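Local coordinates for protein TSSL1 (Pseudomonas aeruginosa, PDB 4B62) that probably fixes the type VI secretion system to the cell wall, through the OmpA-like peptidoglycan-binding module present in this chain, at residues 96-99 with 100-103. Numbering follows the deposited sequence.
Sequences NWKL and SQAR
Trp97 and Gln101 meet one turn apart near the start of helix 96-115. This helix links strands 77-82 and 121-125 as the crossover of a beta-alpha-beta unit in the OmpA-like module.

Four backbone i to i+4 hydrogen bonds define the turn, from the N-H groups of Ser100, Gln101, Ala102 and Arg103 to the carbonyls of Asn96, Trp97, Lys98 and Leu99. Ser100 adds a side-chain bond. With chi1 at 76°, its OG turns back along the helix and donates to Trp97 O at 2.7 Å. Trp97 O therefore accepts twice, since Gln101 N also reaches it at 2.9 Å. The buried Ser100 OG also bonds to Ser127 N, just beyond strand 121-125.

On the more exposed side, Trp97 and Gln101 lie alongside each other. Both have CG anti to the backbone N, and the glutamine chain stays extended past CG. Its amide is steeply inclined to the indole, at 67°, and NE2 comes within 3.1 Å of CZ2. Gln101 CB sits over one ring face, toward the rim. Lys98 approaches the other end of the amide, with CE 3.7 Å from Gln101 OE1. Trp97 NE1 has a weak hydrogen bond to Gly125 O.

Leu99 and Arg103 are both buried, and the leucine packs against the flat guanidinium. Arg103 NE bonds to Ser52 O, which ties the guanidinium to a neighbouring loop. Leu99 lies against one guanidinium face, its CD2 centred 3.9 Å above the plane.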
ATOM      1  N   ASN A  96       7.529  14.567   3.598  1.00 11.81           N
ATOM      2  CA  ASN A  96       7.151  13.179   3.766  1.00 12.77           C
ATOM      3  C   ASN A  96       5.628  13.023   3.785  1.00 11.48           C
ATOM      4  O   ASN A  96       5.108  12.027   3.301  1.00 12.67           O
ATOM      5  CB  ASN A  96       7.777  12.587   5.038  1.00 14.15           C
ATOM      6  CG  ASN A  96       8.931  11.630   4.752  1.00 15.45           C
ATOM      7  OD1 ASN A  96       9.085  11.122   3.639  1.00 16.39           O
ATOM      8  ND2 ASN A  96       9.729  11.349   5.779  1.00 16.91           N
ATOM      9  N   TRP A  97       4.909  14.003   4.338  1.00 11.12           N
ATOM     10  CA  TRP A  97       3.457  13.957   4.296  1.00 11.15           C
ATOM     11  C   TRP A  97       2.955  13.875   2.857  1.00 10.15           C
ATOM     12  O   TRP A  97       2.169  12.990   2.512  1.00 11.11           O
ATOM     13  CB  TRP A  97       2.794  15.146   5.022  1.00 12.83           C
ATOM     14  CG  TRP A  97       1.354  15.056   4.828  1.00 11.92           C
ATOM     15  CD1 TRP A  97       0.482  14.244   5.514  1.00 15.12           C
ATOM     16  CD2 TRP A  97       0.586  15.685   3.801  1.00 11.52           C
ATOM     17  NE1 TRP A  97      -0.767  14.344   4.981  1.00 13.95           N
ATOM     18  CE2 TRP A  97      -0.743  15.242   3.949  1.00 12.93           C
ATOM     19  CE3 TRP A  97       0.879  16.627   2.802  1.00 13.34           C
ATOM     20  CZ2 TRP A  97      -1.774  15.675   3.111  1.00 14.73           C
ATOM     21  CZ3 TRP A  97      -0.157  17.059   1.976  1.00 14.08           C
ATOM     22  CH2 TRP A  97      -1.461  16.579   2.136  1.00 15.58           C
ATOM     23  N   LYS A  98       3.455  14.766   2.005  1.00 10.68           N
ATOM     24  CA  LYS A  98       2.963  14.795   0.643  1.00 10.59           C
ATOM     25  C   LYS A  98       3.325  13.520  -0.096  1.00 10.55           C
ATOM     26  O   LYS A  98       2.503  12.979  -0.839  1.00 10.58           O
ATOM     27  CB  LYS A  98       3.466  16.020  -0.108  1.00 12.27           C
ATOM     28  CG  LYS A  98       2.797  16.180  -1.470  1.00 14.49           C
ATOM     29  CD  LYS A  98       1.323  16.541  -1.342  1.00 18.30           C
ATOM     30  CE  LYS A  98       0.533  16.373  -2.632  1.00 23.15           C
ATOM     31  NZ  LYS A  98       0.924  17.393  -3.633  1.00 23.68           N
ATOM     32  N   LEU A  99       4.539  13.018   0.117  1.00 10.45           N
ATOM     33  CA  LEU A  99       4.911  11.752  -0.504  1.00 10.44           C
ATOM     34  C   LEU A  99       3.987  10.610  -0.049  1.00  9.71           C
ATOM     35  O   LEU A  99       3.556   9.783  -0.868  1.00 10.59           O
ATOM     36  CB  LEU A  99       6.370  11.413  -0.210  1.00 11.43           C
ATOM     37  CG  LEU A  99       6.905  10.161  -0.904  1.00 12.29           C
ATOM     38  CD1 LEU A  99       6.881  10.298  -2.423  1.00 13.27           C
ATOM     39  CD2 LEU A  99       8.300   9.842  -0.367  1.00 14.15           C
ATOM     40  N   SER A 100       3.667  10.574   1.250  1.00  9.94           N
ATOM     41  CA  SER A 100       2.829   9.505   1.783  1.00 10.06           C
ATOM     42  C   SER A 100       1.412   9.577   1.182  1.00  9.42           C
ATOM     43  O   SER A 100       0.808   8.551   0.873  1.00  9.74           O
ATOM     44  CB  SER A 100       2.799   9.565   3.316  1.00 10.30           C
ATOM     45  OG  SER A 100       1.973  10.596   3.846  1.00 11.02           O
ATOM     46  N   GLN A 101       0.901  10.793   1.013  1.00  9.23           N
ATOM     47  CA  GLN A 101      -0.408  10.971   0.402  1.00  9.86           C
ATOM     48  C   GLN A 101      -0.401  10.551  -1.060  1.00  9.27           C
ATOM     49  O   GLN A 101      -1.309   9.861  -1.538  1.00 10.32           O
ATOM     50  CB  GLN A 101      -0.884  12.427   0.541  1.00  9.98           C
ATOM     51  CG  GLN A 101      -2.208  12.706  -0.136  1.00 11.09           C
ATOM     52  CD  GLN A 101      -2.673  14.125   0.013  0.10  9.77           C
ATOM     53  OE1 GLN A 101      -2.286  14.996  -0.761  0.10  8.29           O
ATOM     54  NE2 GLN A 101      -3.533  14.362   0.992  0.10  6.79           N
ATOM     55  N   ALA A 102       0.633  10.981  -1.772  1.00 10.22           N
ATOM     56  CA  ALA A 102       0.725  10.713  -3.200  1.00  9.96           C
ATOM     57  C   ALA A 102       0.888   9.215  -3.479  1.00  8.76           C
ATOM     58  O   ALA A 102       0.316   8.686  -4.436  1.00 10.42           O
ATOM     59  CB  ALA A 102       1.857  11.506  -3.830  1.00 10.93           C
ATOM     60  N   ARG A 103       1.654   8.537  -2.624  1.00  9.64           N
ATOM     61  CA  ARG A 103       1.834   7.104  -2.753  1.00  9.34           C
ATOM     62  C   ARG A 103       0.522   6.351  -2.543  1.00  8.78           C
ATOM     63  O   ARG A 103       0.167   5.469  -3.324  1.00 10.37           O
ATOM     64  CB  ARG A 103       2.919   6.613  -1.789  1.00  9.57           C
ATOM     65  CG  ARG A 103       4.315   6.911  -2.308  1.00  9.71           C
ATOM     66  CD  ARG A 103       5.418   6.556  -1.332  1.00 10.06           C
ATOM     67  NE  ARG A 103       6.710   6.572  -2.001  1.00 10.27           N
ATOM     68  CZ  ARG A 103       7.830   6.058  -1.514  1.00 11.67           C
ATOM     69  NH1 ARG A 103       7.894   5.519  -0.295  1.00 12.87           N
ATOM     70  NH2 ARG A 103       8.908   6.071  -2.288  1.00 13.15           N
TER